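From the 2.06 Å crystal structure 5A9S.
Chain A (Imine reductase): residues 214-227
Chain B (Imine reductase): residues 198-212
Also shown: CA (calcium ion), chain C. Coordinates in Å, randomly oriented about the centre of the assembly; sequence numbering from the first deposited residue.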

ATOM      1  N   VAL A 214       5.240  -7.688  -2.778  1.00 25.91           N
ATOM      2  CA  VAL A 214       4.404  -7.718  -3.946  1.00 25.96           C
ATOM      3  C   VAL A 214       3.929  -6.320  -4.368  1.00 24.40           C
ATOM      4  O   VAL A 214       4.197  -5.887  -5.480  1.00 22.32           O
ATOM      5  N   ILE A 215       3.224  -5.608  -3.497  1.00 22.29           N
ATOM      6  CA  ILE A 215       2.668  -4.324  -3.887  1.00 23.86           C
ATOM      7  C   ILE A 215       3.812  -3.374  -4.333  1.00 22.40           C
ATOM      8  O   ILE A 215       3.746  -2.817  -5.403  1.00 21.81           O
ATOM      9  N   GLY A 216       4.837  -3.227  -3.499  1.00 23.23           N
ATOM     10  CA  GLY A 216       5.935  -2.352  -3.817  1.00 23.34           C
ATOM     11  C   GLY A 216       6.702  -2.735  -5.070  1.00 24.45           C
ATOM     12  O   GLY A 216       7.082  -1.856  -5.858  1.00 23.71           O
ATOM     13  N   GLN A 217       6.919  -4.038  -5.269  1.00 23.49           N
ATOM     14  CA  GLN A 217       7.618  -4.526  -6.472  1.00 29.03           C
ATOM     15  C   GLN A 217       6.818  -4.332  -7.730  1.00 26.13           C
ATOM     16  O   GLN A 217       7.341  -3.953  -8.754  1.00 26.19           O
ATOM     17  N   ILE A 218       5.537  -4.603  -7.665  1.00 28.96           N
ATOM     18  CA  ILE A 218       4.761  -4.332  -8.820  1.00 31.51           C
ATOM     19  C   ILE A 218       4.590  -2.864  -9.190  1.00 27.53           C
ATOM     20  O   ILE A 218       4.537  -2.569 -10.373  1.00 28.94           O
ATOM     21  N   ILE A 219       4.481  -1.973  -8.207  1.00 22.79           N
ATOM     22  CA  ILE A 219       4.525  -0.568  -8.495  1.00 22.76           C
ATOM     23  C   ILE A 219       5.816  -0.236  -9.201  1.00 22.71           C
ATOM     24  O   ILE A 219       5.803   0.423 -10.221  1.00 22.43           O
ATOM     25  N   LYS A 220       6.940  -0.647  -8.639  1.00 24.14           N
ATOM     26  CA  LYS A 220       8.238  -0.392  -9.318  1.00 28.38           C
ATOM     27  C   LYS A 220       8.345  -1.026 -10.705  1.00 29.15           C
ATOM     28  O   LYS A 220       8.867  -0.396 -11.591  1.00 24.99           O
ATOM     29  N   ALA A 221       7.809  -2.244 -10.892  1.00 28.82           N
ATOM     30  CA  ALA A 221       7.767  -2.882 -12.198  1.00 26.57           C
ATOM     31  C   ALA A 221       6.886  -2.035 -13.136  1.00 30.91           C
ATOM     32  O   ALA A 221       7.282  -1.733 -14.253  1.00 27.34           O
ATOM     33  N   GLU A 222       5.701  -1.617 -12.707  1.00 29.14           N
ATOM     34  CA  GLU A 222       4.852  -0.843 -13.626  1.00 27.07           C
ATOM     35  C   GLU A 222       5.435   0.551 -13.949  1.00 29.69           C
ATOM     36  O   GLU A 222       5.113   1.117 -14.971  1.00 27.73           O
ATOM     37  N   ALA A 223       6.223   1.139 -13.037  1.00 28.30           N
ATOM     38  CA  ALA A 223       6.672   2.543 -13.195  1.00 27.70           C
ATOM     39  C   ALA A 223       7.588   2.584 -14.420  1.00 31.20           C
ATOM     40  O   ALA A 223       8.590   1.890 -14.434  1.00 28.48           O
ATOM     41  N   PRO A 224       7.219   3.352 -15.459  1.00 31.91           N
ATOM     42  CA  PRO A 224       8.001   3.283 -16.676  1.00 32.16           C
ATOM     43  C   PRO A 224       9.478   3.681 -16.490  1.00 31.36           C
ATOM     44  O   PRO A 224      10.314   3.262 -17.257  1.00 36.03           O
ATOM     45  N   THR A 225       9.832   4.458 -15.475  1.00 28.10           N
ATOM     46  CA  THR A 225      11.224   4.900 -15.337  1.00 29.52           C
ATOM     47  C   THR A 225      11.980   4.209 -14.252  1.00 27.97           C
ATOM     48  O   THR A 225      12.993   4.705 -13.855  1.00 26.46           O
ATOM     49  N   ILE A 226      11.491   3.065 -13.751  1.00 28.57           N
ATOM     50  CA  ILE A 226      12.296   2.248 -12.837  1.00 32.28           C
ATOM     51  C   ILE A 226      12.533   0.864 -13.421  1.00 34.84           C
ATOM     52  O   ILE A 226      11.604   0.237 -13.927  1.00 31.50           O
ATOM     53  N   ASP A 227      13.775   0.425 -13.402  1.00 37.99           N
ATOM     54  CA  ASP A 227      14.110  -0.937 -13.766  1.00 46.85           C
ATOM     55  C   ASP A 227      15.223  -1.427 -12.837  1.00 47.56           C
ATOM     56  O   ASP A 227      14.937  -2.002 -11.786  1.00 53.82           O
TER
ATOM     57  N   PRO B 198      10.057  14.412 -11.013  1.00 26.60           N
ATOM     58  CA  PRO B 198      10.409  13.209 -11.744  1.00 28.13           C
ATOM     59  C   PRO B 198       9.862  11.948 -11.035  1.00 28.05           C
ATOM     60  O   PRO B 198       9.847  11.855  -9.798  1.00 30.72           O
ATOM     61  N   ALA B 199       9.374  11.021 -11.810  1.00 26.63           N
ATOM     62  CA  ALA B 199       8.586   9.932 -11.238  1.00 27.59           C
ATOM     63  C   ALA B 199       9.407   8.886 -10.515  1.00 28.76           C
ATOM     64  O   ALA B 199       8.947   8.287  -9.535  1.00 23.81           O
ATOM     65  N   ALA B 200      10.621   8.658 -11.006  1.00 28.04           N
ATOM     66  CA  ALA B 200      11.460   7.588 -10.477  1.00 29.87           C
ATOM     67  C   ALA B 200      11.755   7.843  -9.029  1.00 30.48           C
ATOM     68  O   ALA B 200      11.560   6.973  -8.164  1.00 27.07           O
ATOM     69  N   GLU B 201      12.232   9.056  -8.763  1.00 28.60           N
ATOM     70  CA  GLU B 201      12.648   9.422  -7.439  1.00 31.44           C
ATOM     71  C   GLU B 201      11.479   9.441  -6.459  1.00 26.49           C
ATOM     72  O   GLU B 201      11.648   9.020  -5.312  1.00 26.79           O
ATOM     73  N   PHE B 202      10.324   9.939  -6.898  1.00 23.36           N
ATOM     74  CA  PHE B 202       9.142   9.938  -6.061  1.00 25.64           C
ATOM     75  C   PHE B 202       8.754   8.482  -5.754  1.00 23.19           C
ATOM     76  O   PHE B 202       8.361   8.140  -4.635  1.00 25.48           O
ATOM     77  N   THR B 203       8.847   7.653  -6.763  1.00 24.04           N
ATOM     78  CA  THR B 203       8.385   6.259  -6.669  1.00 25.44           C
ATOM     79  C   THR B 203       9.219   5.520  -5.638  1.00 25.50           C
ATOM     80  O   THR B 203       8.671   4.757  -4.843  1.00 29.27           O
ATOM     81  N   LYS B 204      10.510   5.797  -5.598  1.00 25.87           N
ATOM     82  CA  LYS B 204      11.407   5.184  -4.617  1.00 28.53           C
ATOM     83  C   LYS B 204      11.122   5.658  -3.197  1.00 28.98           C
ATOM     84  O   LYS B 204      11.109   4.866  -2.274  1.00 27.61           O
ATOM     85  N   LEU B 205      10.907   6.965  -3.031  1.00 29.12           N
ATOM     86  CA  LEU B 205      10.472   7.488  -1.752  1.00 28.49           C
ATOM     87  C   LEU B 205       9.171   6.811  -1.269  1.00 25.25           C
ATOM     88  O   LEU B 205       9.116   6.336  -0.154  1.00 23.37           O
ATOM     89  N   ALA B 206       8.167   6.747  -2.149  1.00 23.80           N
ATOM     90  CA  ALA B 206       6.877   6.154  -1.835  1.00 22.22           C
ATOM     91  C   ALA B 206       6.996   4.681  -1.470  1.00 22.84           C
ATOM     92  O   ALA B 206       6.333   4.237  -0.565  1.00 22.50           O
ATOM     93  N   VAL B 207       7.830   3.918  -2.204  1.00 22.86           N
ATOM     94  CA  VAL B 207       7.868   2.473  -2.099  1.00 23.41           C
ATOM     95  C   VAL B 207       8.934   2.006  -1.092  1.00 23.68           C
ATOM     96  O   VAL B 207       8.644   1.166  -0.243  1.00 23.48           O
ATOM     97  N   ASP B 208      10.140   2.562  -1.171  1.00 25.95           N
ATOM     98  CA  ASP B 208      11.217   2.146  -0.253  1.00 27.13           C
ATOM     99  C   ASP B 208      11.061   2.709   1.127  1.00 29.90           C
ATOM    100  O   ASP B 208      11.610   2.150   2.050  1.00 29.25           O
ATOM    101  N   TRP B 209      10.345   3.825   1.294  1.00 26.76           N
ATOM    102  CA  TRP B 209      10.182   4.407   2.620  1.00 25.96           C
ATOM    103  C   TRP B 209       8.716   4.478   3.028  1.00 24.82           C
ATOM    104  O   TRP B 209       8.318   3.863   4.025  1.00 23.65           O
ATOM    105  N   PHE B 210       7.878   5.200   2.285  1.00 22.56           N
ATOM    106  CA  PHE B 210       6.570   5.494   2.814  1.00 21.53           C
ATOM    107  C   PHE B 210       5.693   4.253   3.010  1.00 25.06           C
ATOM    108  O   PHE B 210       4.947   4.137   3.999  1.00 27.27           O
ATOM    109  N   LEU B 211       5.722   3.365   2.018  1.00 26.40           N
ATOM    110  CA  LEU B 211       4.916   2.164   2.035  1.00 25.22           C
ATOM    111  C   LEU B 211       5.140   1.321   3.317  1.00 27.11           C
ATOM    112  O   LEU B 211       4.197   1.106   4.062  1.00 24.50           O
ATOM    113  N   PRO B 212       6.380   0.900   3.616  1.00 25.89           N
ATOM    114  CA  PRO B 212       6.580   0.147   4.840  1.00 27.08           C
ATOM    115  C   PRO B 212       6.586   0.928   6.124  1.00 27.38           C
ATOM    116  O   PRO B 212       5.952   0.486   7.071  1.00 31.93           O
TER

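The two helices run antiparallel, their axes 9.7 Å apart at closest approach, and three residues cover the most surface: Val207(B), Lys220(A) and Ile226(A).

Val207(B), in the t rotamer, points toward chain A at the point where the backbones come close, its CA 5.5 Å from the CA of Gly216(A). The glycine makes this possible: an ideal CB there would lie only 3.1 Å from Val207(B) CG1 and 3.4 Å from Leu211(B) CD2. Instead, Val207(B) CG1 rests 3.6 Å from Gly216(A) O, and Leu211(B) CD2 (chi1 t, chi2 p) lies 3.7 Å from Gly216(A) CA. The other valine methyl, CG2, meets CG2 of Ile219(A), an m,t rotamer pointing inward, at 3.7 Å.

Lys220(A) leaves its helix sideways, yet its m,t,t,t chain extends across the partner. Its CE packs 3.8 Å from Val207(B) CG1, and its NZ donates a hydrogen bond to Asp208(B) OD1 at 2.6 Å, within a salt bridge. One side chain thus supplies both apolar cover and a charged partner, with the aspartate, chi1 m, exposed.

Beyond the helix, Ile226(A) closes the type I turn begun at Ala223(A) and points back toward chain B. Its m,t rotamer sets CD1 3.4 Å from Thr203(B) CG2 and 3.7 Å from Ala200(B) O, while CG1 lies 4.2 Å from Ala200(B) CB. Thr203(B), chi1 m, turns its methyl to Ile226(A), while its OG1 donates to Ala199(B) O at 2.6 Å within its own helix. Nearby, Thr225(A), chi1 p, brings OG1 to 3.6 Å from Ala200(B) CB.

A calcium ion joins the last part of the helix to the turn, bound by the backbone oxygens of Lys220(A) and Ala221(A) and of Ala223(A) and Ile226(A), plus one water.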

ATOM      1  CB  VAL A 214       3.239  -8.714  -3.781  1.00 27.86           C
ATOM      2  CG1 VAL A 214       2.358  -8.752  -5.031  1.00 28.94           C
ATOM      3  CG2 VAL A 214       3.787 -10.106  -3.522  1.00 28.56           C
ATOM      4  CB  ILE A 215       1.777  -3.686  -2.780  1.00 23.29           C
ATOM      5  CG1 ILE A 215       0.551  -4.593  -2.563  1.00 25.60           C
ATOM      6  CG2 ILE A 215       1.377  -2.273  -3.135  1.00 24.11           C
ATOM      7  CD1 ILE A 215      -0.403  -4.124  -1.481  1.00 24.86           C
ATOM      8  CB  GLN A 217       7.976  -6.000  -6.338  1.00 33.86           C
ATOM      9  CG  GLN A 217       8.844  -6.308  -5.144  1.00 42.12           C
ATOM     10  CD  GLN A 217      10.151  -5.633  -5.294  1.00 55.48           C
ATOM     11  OE1 GLN A 217      10.439  -4.624  -4.626  1.00 68.83           O
ATOM     12  NE2 GLN A 217      10.945  -6.138  -6.243  1.00 57.27           N
ATOM     13  CB  ILE A 218       3.460  -5.121  -9.009  1.00 36.90           C
ATOM     14  CG1 ILE A 218       2.248  -4.280  -8.857  1.00 43.58           C
ATOM     15  CG2 ILE A 218       3.293  -6.489  -8.324  1.00 41.79           C
ATOM     16  CD1 ILE A 218       1.476  -4.490 -10.126  1.00 49.53           C
ATOM     17  CB  ILE A 219       4.376   0.287  -7.209  1.00 23.24           C
ATOM     18  CG1 ILE A 219       2.940   0.212  -6.757  1.00 24.86           C
ATOM     19  CG2 ILE A 219       4.810   1.732  -7.467  1.00 25.50           C
ATOM     20  CD1 ILE A 219       2.700   0.772  -5.370  1.00 24.49           C
ATOM     21  CB  LYS A 220       9.411  -0.853  -8.487  1.00 29.17           C
ATOM     22  CG  LYS A 220       9.700   0.045  -7.308  1.00 33.37           C
ATOM     23  CD  LYS A 220      10.795  -0.649  -6.522  1.00 35.91           C
ATOM     24  CE  LYS A 220      11.492   0.189  -5.532  1.00 35.88           C
ATOM     25  NZ  LYS A 220      12.261  -0.714  -4.629  1.00 39.01           N
ATOM     26  CB  ALA A 221       7.200  -4.301 -12.108  1.00 28.47           C
ATOM     27  CB  GLU A 222       3.435  -0.713 -13.060  1.00 30.37           C
ATOM     28  CG  GLU A 222       2.585  -1.995 -13.134  1.00 30.46           C
ATOM     29  CD  GLU A 222       2.170  -2.386 -14.547  1.00 34.34           C
ATOM     30  OE1 GLU A 222       1.950  -1.490 -15.452  1.00 34.61           O
ATOM     31  OE2 GLU A 222       2.089  -3.632 -14.756  1.00 39.54           O
ATOM     32  CB  ALA A 223       7.405   3.030 -11.961  1.00 27.36           C
ATOM     33  CB  PRO A 224       7.236   4.189 -17.646  1.00 32.77           C
ATOM     34  CG  PRO A 224       6.386   5.068 -16.805  1.00 37.23           C
ATOM     35  CD  PRO A 224       6.052   4.260 -15.578  1.00 38.26           C
ATOM     36  CB  THR A 225      11.307   6.420 -15.113  1.00 33.09           C
ATOM     37  OG1 THR A 225      10.543   6.769 -13.961  1.00 33.45           O
ATOM     38  CG2 THR A 225      10.785   7.147 -16.340  1.00 37.43           C
ATOM     39  CB  ILE A 226      11.620   2.121 -11.489  1.00 32.19           C
ATOM     40  CG1 ILE A 226      11.616   3.506 -10.844  1.00 36.22           C
ATOM     41  CG2 ILE A 226      12.344   1.097 -10.631  1.00 36.50           C
ATOM     42  CD1 ILE A 226      10.917   3.551  -9.527  1.00 34.57           C
ATOM     43  CB  ASP A 227      14.583  -0.979 -15.174  1.00 51.96           C
ATOM     44  CG  ASP A 227      15.191  -2.300 -15.498  1.00 61.96           C
ATOM     45  OD1 ASP A 227      16.341  -2.519 -15.069  1.00 72.28           O
ATOM     46  OD2 ASP A 227      14.510  -3.127 -16.137  1.00 61.73           O
TER
ATOM     47  CB  PRO B 198      11.939  13.185 -11.732  1.00 29.68           C
ATOM     48  CG  PRO B 198      12.387  14.169 -10.689  1.00 32.93           C
ATOM     49  CD  PRO B 198      11.236  15.086 -10.405  1.00 30.99           C
ATOM     50  CB  ALA B 199       7.747   9.302 -12.314  1.00 29.05           C
ATOM     51  CB  ALA B 200      12.778   7.496 -11.262  1.00 32.30           C
ATOM     52  CB  GLU B 201      13.376  10.783  -7.440  1.00 38.24           C
ATOM     53  CG  GLU B 201      14.816  10.662  -7.966  1.00 48.89           C
ATOM     54  CD  GLU B 201      14.938  10.791  -9.488  1.00 52.49           C
ATOM     55  OE1 GLU B 201      13.930  10.646 -10.221  1.00 46.51           O
ATOM     56  OE2 GLU B 201      16.077  11.038  -9.937  1.00 65.93           O
ATOM     57  CB  PHE B 202       7.962  10.600  -6.757  1.00 25.77           C
ATOM     58  CG  PHE B 202       6.702  10.480  -5.942  1.00 26.69           C
ATOM     59  CD1 PHE B 202       6.514  11.304  -4.836  1.00 25.22           C
ATOM     60  CD2 PHE B 202       5.740   9.525  -6.246  1.00 26.13           C
ATOM     61  CE1 PHE B 202       5.383  11.187  -4.064  1.00 27.91           C
ATOM     62  CE2 PHE B 202       4.589   9.425  -5.494  1.00 27.89           C
ATOM     63  CZ  PHE B 202       4.411  10.244  -4.388  1.00 26.12           C
ATOM     64  CB  THR B 203       8.409   5.547  -8.043  1.00 25.79           C
ATOM     65  OG1 THR B 203       7.508   6.214  -8.958  1.00 25.96           O
ATOM     66  CG2 THR B 203       7.986   4.077  -7.921  1.00 27.31           C
ATOM     67  CB  LYS B 204      12.854   5.429  -5.007  1.00 35.01           C
ATOM     68  CG  LYS B 204      13.347   4.448  -6.098  1.00 40.22           C
ATOM     69  CD  LYS B 204      14.703   4.872  -6.652  1.00 47.32           C
ATOM     70  CE  LYS B 204      14.783   4.819  -8.157  1.00 56.12           C
ATOM     71  NZ  LYS B 204      16.154   5.241  -8.567  1.00 61.91           N
ATOM     72  CB  LEU B 205      10.280   8.995  -1.815  1.00 29.51           C
ATOM     73  CG  LEU B 205       9.953   9.611  -0.461  1.00 32.61           C
ATOM     74  CD1 LEU B 205      11.161   9.587   0.474  1.00 31.09           C
ATOM     75  CD2 LEU B 205       9.455  11.017  -0.679  1.00 32.89           C
ATOM     76  CB  ALA B 206       5.895   6.339  -3.019  1.00 23.42           C
ATOM     77  CB  VAL B 207       8.134   1.760  -3.462  1.00 22.49           C
ATOM     78  CG1 VAL B 207       8.411   0.282  -3.272  1.00 24.92           C
ATOM     79  CG2 VAL B 207       6.965   1.939  -4.422  1.00 24.29           C
ATOM     80  CB  ASP B 208      12.597   2.529  -0.799  1.00 30.51           C
ATOM     81  CG  ASP B 208      12.890   1.894  -2.175  1.00 31.29           C
ATOM     82  OD1 ASP B 208      12.288   0.867  -2.530  1.00 36.67           O
ATOM     83  OD2 ASP B 208      13.658   2.466  -2.949  1.00 41.55           O
ATOM     84  CB  TRP B 209      10.900   5.809   2.750  1.00 26.29           C
ATOM     85  CG  TRP B 209      10.466   6.463   4.007  1.00 27.45           C
ATOM     86  CD1 TRP B 209      10.765   6.063   5.255  1.00 27.16           C
ATOM     87  CD2 TRP B 209       9.511   7.555   4.140  1.00 24.58           C
ATOM     88  NE1 TRP B 209      10.061   6.831   6.163  1.00 27.98           N
ATOM     89  CE2 TRP B 209       9.295   7.748   5.493  1.00 27.13           C
ATOM     90  CE3 TRP B 209       8.835   8.377   3.225  1.00 23.50           C
ATOM     91  CZ2 TRP B 209       8.433   8.744   5.985  1.00 25.59           C
ATOM     92  CZ3 TRP B 209       8.019   9.368   3.694  1.00 25.31           C
ATOM     93  CH2 TRP B 209       7.815   9.535   5.078  1.00 26.94           C
ATOM     94  CB  PHE B 210       5.886   6.478   1.906  1.00 24.07           C
ATOM     95  CG  PHE B 210       4.616   7.021   2.461  1.00 22.94           C
ATOM     96  CD1 PHE B 210       4.640   8.008   3.406  1.00 22.80           C
ATOM     97  CD2 PHE B 210       3.389   6.630   1.915  1.00 21.94           C
ATOM     98  CE1 PHE B 210       3.471   8.539   3.919  1.00 22.72           C
ATOM     99  CE2 PHE B 210       2.219   7.142   2.430  1.00 22.36           C
ATOM    100  CZ  PHE B 210       2.262   8.098   3.423  1.00 22.83           C
ATOM    101  CB  LEU B 211       5.092   1.423   0.717  1.00 27.66           C
ATOM    102  CG  LEU B 211       4.287   0.171   0.403  1.00 31.27           C
ATOM    103  CD1 LEU B 211       2.798   0.541   0.456  1.00 37.76           C
ATOM    104  CD2 LEU B 211       4.590  -0.447  -0.970  1.00 32.48           C
ATOM    105  CB  PRO B 212       7.967  -0.483   4.645  1.00 28.36           C
ATOM    106  CG  PRO B 212       8.664   0.382   3.668  1.00 27.78           C
ATOM    107  CD  PRO B 212       7.559   0.819   2.735  1.00 27.57           C
TER
HETATM  108 CA    CA C 500       9.317  -0.264 -14.002  1.00 52.87          CA
HETATM  109  O   HOH W   1       9.426  -0.805 -16.510  1.00 39.69           O